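Local coordinates for DUF4785 domain-containing protein (Legionella pneumophila subsp. pneumophila, PDB 4KH9) that is of unknown function but binds calcium and is built of three domains, the second and third belonging to the E-set clan, at residues E100-L104 with Y105-D109; K146-D149 with A150-I153. One frame throughout, in Å; residues are numbered along the deposited sequence. Where two conformers were deposited one is given.

Both contacts are local, each formed within one continuous run, and both fall in the N-terminal DUF4785 domain on the same side of the chain's centre. Contact 1 comes first, where the loop after strand 95-97 turns into the short helix 104-107; contact 2 follows, where the loop after strand 135-140 enters strand 150-156. Their centres lie about 23 Å apart and their nearest atoms about 13 Å, without touching. One sheet relates them: strand 150-156 is an inner strand, and one of the outermost strands, 123-126, is touched at Leu125 by the side chains of Ala101 and Ser102. Contact 1 thus caps a helix beside a sheet edge and contact 2 leads a loop into a strand, both away from the calcium sites.

Contact 1. Residues E100-L104 with Y105-D109; sequences EASSL and YNQDD
The Tyr105 ring meets Ser103 at its edge: Ser103 OG lies in the ring plane, 3.9 Å from Tyr105 CD2. A second flat group, the Gln107 amide, meets the backbone through its NE2. This nitrogen donates to Ser102 O at 2.8 Å with an N-H...O angle of 140°, the oxygen lying a little out of the amide plane. Seen from the acceptor, NE2 sits above the Ser102 carbonyl plane and not on a lone pair. A weak second bond runs from Gln107 NE2 to Ser103 O at 3.4 Å, so the rotation of the amide is probably set mainly by the Ser102 carbonyl. Gln107 CG stands beside its own backbone N (chi1 -67°) and the chain extends beyond it, which carries NE2 back over the turn. The Glu100 carboxylate is tilted much like this amide but forms no stack with it, the two side chains coming no nearer than 4.2 Å, from Glu100 CG to Gln107 OE1.

These contacts belong to the N-terminus of helix 104-107, with Ser103 as N-cap. Ser103 OG, set between its backbone N and carbonyl carbon (chi1 64°), accepts from Asn106 N at 3.1 Å, while Gln107 N donates to Ser103 O at 3.1 Å. Gln107 N also makes a weak bond to Leu104 O, consistent with a short, weakly bonded helix. Ser102 OG packs 3.5 Å from Gln107 CG, but its hydrogen-bond partner is Lys99 O; its side chain also touches Leu125 of strand 123-126.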
ATOM      1  N   GLU A 100      25.254 -11.645 -22.844  1.00 35.17           N
ATOM      2  CA  GLU A 100      26.437 -12.419 -22.440  1.00 34.22           C
ATOM      3  C   GLU A 100      26.672 -12.423 -20.912  1.00 33.78           C
ATOM      4  O   GLU A 100      27.452 -13.242 -20.432  1.00 33.99           O
ATOM      5  CB  GLU A 100      27.690 -11.912 -23.171  1.00 35.81           C
ATOM      6  CG  GLU A 100      27.631 -12.296 -24.641  1.00 43.81           C
ATOM      7  CD  GLU A 100      28.877 -12.083 -25.468  1.00 56.52           C
ATOM      8  OE1 GLU A 100      29.985 -12.024 -24.889  1.00 61.32           O
ATOM      9  OE2 GLU A 100      28.745 -12.034 -26.709  1.00 60.66           O
ATOM     10  N   ALA A 101      25.966 -11.578 -20.153  1.00 30.04           N
ATOM     11  CA  ALA A 101      26.013 -11.571 -18.687  1.00 28.51           C
ATOM     12  C   ALA A 101      25.007 -12.570 -18.109  1.00 32.53           C
ATOM     13  O   ALA A 101      25.047 -12.809 -16.911  1.00 35.18           O
ATOM     14  CB  ALA A 101      25.732 -10.173 -18.140  1.00 28.62           C
ATOM     15  N   SER A 102      24.081 -13.102 -18.940  1.00 30.32           N
ATOM     16  CA  SER A 102      23.071 -14.132 -18.603  1.00 30.96           C
ATOM     17  C   SER A 102      23.607 -15.514 -18.925  1.00 35.13           C
ATOM     18  O   SER A 102      24.585 -15.623 -19.670  1.00 35.08           O
ATOM     19  CB  SER A 102      21.764 -13.898 -19.366  1.00 34.04           C
ATOM     20  OG  SER A 102      21.811 -14.369 -20.712  1.00 37.13           O
ATOM     21  N   SER A 103      22.957 -16.589 -18.415  1.00 29.84           N
ATOM     22  CA  SER A 103      23.448 -17.953 -18.687  1.00 28.61           C
ATOM     23  C   SER A 103      23.413 -18.302 -20.161  1.00 33.90           C
ATOM     24  O   SER A 103      22.655 -17.709 -20.914  1.00 34.35           O
ATOM     25  CB  SER A 103      22.631 -18.998 -17.928  1.00 27.80           C
ATOM     26  OG  SER A 103      21.275 -19.043 -18.347  1.00 34.81           O
ATOM     27  N   LEU A 104      24.178 -19.339 -20.540  1.00 33.59           N
ATOM     28  CA  LEU A 104      24.209 -19.907 -21.879  1.00 33.80           C
ATOM     29  C   LEU A 104      22.776 -20.374 -22.242  1.00 36.05           C
ATOM     30  O   LEU A 104      22.282 -20.083 -23.332  1.00 34.65           O
ATOM     31  CB  LEU A 104      25.235 -21.050 -21.935  1.00 34.74           C
ATOM     32  CG  LEU A 104      25.513 -21.618 -23.358  1.00 41.42           C
ATOM     33  CD1 LEU A 104      26.321 -20.603 -24.208  1.00 43.12           C
ATOM     34  CD2 LEU A 104      26.255 -22.942 -23.293  1.00 42.16           C
ATOM     35  N   TYR A 105      22.081 -20.979 -21.263  1.00 32.92           N
ATOM     36  CA  TYR A 105      20.698 -21.429 -21.365  1.00 34.26           C
ATOM     37  C   TYR A 105      19.768 -20.272 -21.787  1.00 37.58           C
ATOM     38  O   TYR A 105      18.968 -20.468 -22.690  1.00 36.38           O
ATOM     39  CB  TYR A 105      20.235 -22.029 -20.011  1.00 35.31           C
ATOM     40  CG  TYR A 105      18.732 -22.093 -19.853  1.00 36.15           C
ATOM     41  CD1 TYR A 105      17.982 -23.069 -20.509  1.00 38.61           C
ATOM     42  CD2 TYR A 105      18.055 -21.179 -19.052  1.00 36.82           C
ATOM     43  CE1 TYR A 105      16.594 -23.111 -20.395  1.00 38.35           C
ATOM     44  CE2 TYR A 105      16.667 -21.214 -18.926  1.00 37.37           C
ATOM     45  CZ  TYR A 105      15.941 -22.186 -19.596  1.00 44.58           C
ATOM     46  OH  TYR A 105      14.579 -22.248 -19.454  1.00 43.66           O
ATOM     47  N   ASN A 106      19.853 -19.085 -21.115  1.00 34.64           N
ATOM     48  CA  ASN A 106      19.026 -17.916 -21.435  1.00 34.96           C
ATOM     49  C   ASN A 106      19.398 -17.284 -22.798  1.00 41.83           C
ATOM     50  O   ASN A 106      18.544 -16.647 -23.420  1.00 43.54           O
ATOM     51  CB  ASN A 106      19.091 -16.863 -20.332  1.00 32.62           C
ATOM     52  CG  ASN A 106      18.217 -17.255 -19.184  1.00 41.83           C
ATOM     53  OD1 ASN A 106      16.995 -17.194 -19.279  1.00 42.29           O
ATOM     54  ND2 ASN A 106      18.803 -17.786 -18.137  1.00 30.93           N
ATOM     55  N   GLN A 107      20.638 -17.494 -23.273  1.00 37.55           N
ATOM     56  CA  GLN A 107      21.118 -16.980 -24.563  1.00 37.89           C
ATOM     57  C   GLN A 107      20.716 -17.872 -25.719  1.00 43.38           C
ATOM     58  O   GLN A 107      20.865 -17.481 -26.880  1.00 42.78           O
ATOM     59  CB  GLN A 107      22.657 -16.890 -24.547  1.00 38.53           C
ATOM     60  CG  GLN A 107      23.208 -15.858 -23.586  1.00 35.03           C
ATOM     61  CD  GLN A 107      24.697 -15.939 -23.533  1.00 51.29           C
ATOM     62  OE1 GLN A 107      25.387 -15.843 -24.550  1.00 45.17           O
ATOM     63  NE2 GLN A 107      25.233 -16.086 -22.339  1.00 43.71           N
ATOM     64  N   ASP A 108      20.290 -19.105 -25.405  1.00 41.13           N
ATOM     65  CA  ASP A 108      19.977 -20.126 -26.392  1.00 42.28           C
ATOM     66  C   ASP A 108      18.559 -19.968 -26.891  1.00 51.19           C
ATOM     67  O   ASP A 108      17.610 -20.037 -26.103  1.00 49.25           O
ATOM     68  CB  ASP A 108      20.192 -21.518 -25.765  1.00 43.79           C
ATOM     69  CG  ASP A 108      20.361 -22.661 -26.736  1.00 51.03           C
ATOM     70  OD1 ASP A 108      20.002 -22.498 -27.919  1.00 52.11           O
ATOM     71  OD2 ASP A 108      20.873 -23.708 -26.320  1.00 55.95           O
ATOM     72  N   ASP A 109      18.420 -19.746 -28.215  1.00 53.80           N
ATOM     73  CA  ASP A 109      17.122 -19.569 -28.890  1.00 57.11           C
ATOM     74  C   ASP A 109      16.430 -20.937 -29.212  1.00 65.95           C
ATOM     75  O   ASP A 109      15.258 -20.943 -29.604  1.00 66.77           O
ATOM     76  CB  ASP A 109      17.292 -18.761 -30.198  1.00 60.38           C
ATOM     77  CG  ASP A 109      18.188 -17.529 -30.119  1.00 78.73           C
ATOM     78  OD1 ASP A 109      17.947 -16.668 -29.229  1.00 78.97           O
ATOM     79  OD2 ASP A 109      19.111 -17.410 -30.964  1.00 86.62           O
TER

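Contact 2. Residues K146-D149 with A150-I153; sequences KYAD and AYMI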
ATOM      1  N   LYS A 146      14.058   6.809 -31.651  1.00 42.33           N
ATOM      2  CA  LYS A 146      13.084   5.698 -31.622  1.00 42.50           C
ATOM      3  C   LYS A 146      13.014   5.011 -30.248  1.00 43.55           C
ATOM      4  O   LYS A 146      12.070   4.263 -29.967  1.00 44.34           O
ATOM      5  CB  LYS A 146      13.456   4.645 -32.692  1.00 45.71           C
ATOM      6  CG  LYS A 146      13.084   5.071 -34.125  1.00 62.93           C
ATOM      7  CD  LYS A 146      13.582   4.082 -35.210  1.00 76.32           C
ATOM      8  CE  LYS A 146      12.942   2.701 -35.233  1.00 86.19           C
ATOM      9  NZ  LYS A 146      11.509   2.734 -35.630  1.00 90.55           N
ATOM     10  N   TYR A 147      14.034   5.243 -29.406  1.00 36.70           N
ATOM     11  CA  TYR A 147      14.078   4.628 -28.099  1.00 34.20           C
ATOM     12  C   TYR A 147      13.220   5.412 -27.142  1.00 35.41           C
ATOM     13  O   TYR A 147      12.970   6.608 -27.360  1.00 34.67           O
ATOM     14  CB  TYR A 147      15.534   4.529 -27.580  1.00 34.83           C
ATOM     15  CG  TYR A 147      16.514   3.796 -28.492  1.00 36.82           C
ATOM     16  CD1 TYR A 147      16.111   2.697 -29.246  1.00 39.15           C
ATOM     17  CD2 TYR A 147      17.860   4.139 -28.514  1.00 37.68           C
ATOM     18  CE1 TYR A 147      17.011   2.009 -30.062  1.00 38.67           C
ATOM     19  CE2 TYR A 147      18.775   3.435 -29.286  1.00 39.45           C
ATOM     20  CZ  TYR A 147      18.345   2.379 -30.073  1.00 46.45           C
ATOM     21  OH  TYR A 147      19.262   1.687 -30.822  1.00 48.46           O
ATOM     22  N   ALA A 148      12.752   4.750 -26.077  1.00 31.30           N
ATOM     23  CA  ALA A 148      11.987   5.438 -25.046  1.00 31.94           C
ATOM     24  C   ALA A 148      12.858   6.493 -24.354  1.00 34.63           C
ATOM     25  O   ALA A 148      14.080   6.350 -24.290  1.00 32.56           O
ATOM     26  CB  ALA A 148      11.464   4.432 -24.019  1.00 32.01           C
ATOM     27  N   ASP A 149      12.232   7.550 -23.858  1.00 34.27           N
ATOM     28  CA  ASP A 149      12.908   8.618 -23.106  1.00 34.12           C
ATOM     29  C   ASP A 149      13.445   8.133 -21.780  1.00 34.54           C
ATOM     30  O   ASP A 149      14.493   8.600 -21.331  1.00 32.30           O
ATOM     31  CB  ASP A 149      11.921   9.752 -22.808  1.00 36.15           C
ATOM     32  CG  ASP A 149      11.547  10.655 -23.960  1.00 43.37           C
ATOM     33  OD1 ASP A 149      12.179  10.541 -25.039  1.00 42.59           O
ATOM     34  OD2 ASP A 149      10.670  11.523 -23.763  1.00 47.20           O
ATOM     35  N   ALA A 150      12.687   7.223 -21.133  1.00 28.70           N
ATOM     36  CA  ALA A 150      12.993   6.756 -19.797  1.00 27.99           C
ATOM     37  C   ALA A 150      12.631   5.282 -19.598  1.00 31.67           C
ATOM     38  O   ALA A 150      11.894   4.671 -20.387  1.00 31.22           O
ATOM     39  CB  ALA A 150      12.270   7.611 -18.772  1.00 28.19           C
ATOM     40  N   TYR A 151      13.256   4.692 -18.575  1.00 28.99           N
ATOM     41  CA  TYR A 151      13.150   3.276 -18.235  1.00 27.50           C
ATOM     42  C   TYR A 151      13.074   3.070 -16.766  1.00 32.77           C
ATOM     43  O   TYR A 151      13.612   3.871 -16.016  1.00 34.89           O
ATOM     44  CB  TYR A 151      14.417   2.507 -18.754  1.00 28.49           C
ATOM     45  CG  TYR A 151      14.721   2.790 -20.205  1.00 30.62           C
ATOM     46  CD1 TYR A 151      15.334   3.985 -20.590  1.00 32.94           C
ATOM     47  CD2 TYR A 151      14.274   1.933 -21.211  1.00 30.86           C
ATOM     48  CE1 TYR A 151      15.511   4.311 -21.936  1.00 34.10           C
ATOM     49  CE2 TYR A 151      14.449   2.249 -22.562  1.00 32.01           C
ATOM     50  CZ  TYR A 151      15.065   3.443 -22.916  1.00 38.39           C
ATOM     51  OH  TYR A 151      15.209   3.809 -24.230  1.00 39.69           O
HETATM   52  N   MSE A 152      12.425   1.987 -16.367  1.00 30.77           N
HETATM   53  CA  MSE A 152      12.377   1.530 -14.989  0.70 30.93           C
HETATM   54  C   MSE A 152      13.384   0.415 -14.856  1.00 33.84           C
HETATM   55  O   MSE A 152      13.318  -0.561 -15.606  1.00 33.84           O
HETATM   56  CB  MSE A 152      10.968   1.064 -14.572  0.70 33.83           C
HETATM   57  CG  MSE A 152      10.892   0.605 -13.101  0.70 42.16           C
HETATM   58 SE   MSE A 152      11.149   2.036 -11.809  0.52 52.78          SE
HETATM   59  CE  MSE A 152       9.383   2.860 -11.952  0.70 49.66           C
ATOM     60  N   ILE A 153      14.352   0.586 -13.967  1.00 30.91           N
ATOM     61  CA  ILE A 153      15.352  -0.432 -13.677  1.00 30.44           C
ATOM     62  C   ILE A 153      14.958  -1.047 -12.364  1.00 30.29           C
ATOM     63  O   ILE A 153      14.800  -0.326 -11.380  1.00 28.47           O
ATOM     64  CB  ILE A 153      16.816   0.089 -13.639  1.00 35.03           C
ATOM     65  CG1 ILE A 153      17.184   0.951 -14.860  1.00 37.20           C
ATOM     66  CG2 ILE A 153      17.824  -1.087 -13.425  1.00 36.40           C
ATOM     67  CD1 ILE A 153      17.121   0.327 -16.191  1.00 45.86           C
TER
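Strand 150-156, an inner strand of a four-stranded antiparallel sheet, is entered from the loop 146-149, and the contact is the side chain of its second residue folded back onto that loop. Tyr151 carries it. Its CG lies beside the backbone N and anti to the carbonyl carbon (chi1 -50°), which swings the ring back along the chain toward Ala148. The phenol oxygen then reaches the loop backbone: Tyr151 OH donates a weak hydrogen bond to Ala148 O at 2.8 Å.

The ring comes close as well, since Tyr151 CE1 is 3.4 Å from Ala148 O, an oblique approach. On the apolar side, Ala148 CB packs 3.9 Å from Tyr151 CZ. The same methyl carbon, Ala148 CB, also lies 3.7 Å from a backbone oxygen, Ala150 O. Tyr147 adds its CB, 3.4 Å from Tyr151 OH, while its own ring leads away and its hydroxyl is hydrogen-bonded to Asp142 OD1. The Ala148 nitrogen lies near the phenol too, but its angle is poor for a bond.

Both halves are also bonded to neighbouring chain. Backbone hydrogen bonds join Ala148 to Ser82 and Asp149 to Leu55, and across the sheet they tie Ala150 to Leu78 and Tyr151 to Ile53. The Tyr151 side chain further packs on Pro77, Pro84 and Leu58.

Tyr151 is a buried residue, and the Ala148 carbonyl gives its hydroxyl a polar partner supplied by the backbone just three residues earlier. The bond is weak by its geometry, and the ring also rests on apolar neighbours, so the hydroxyl is probably not the sole thing placing it.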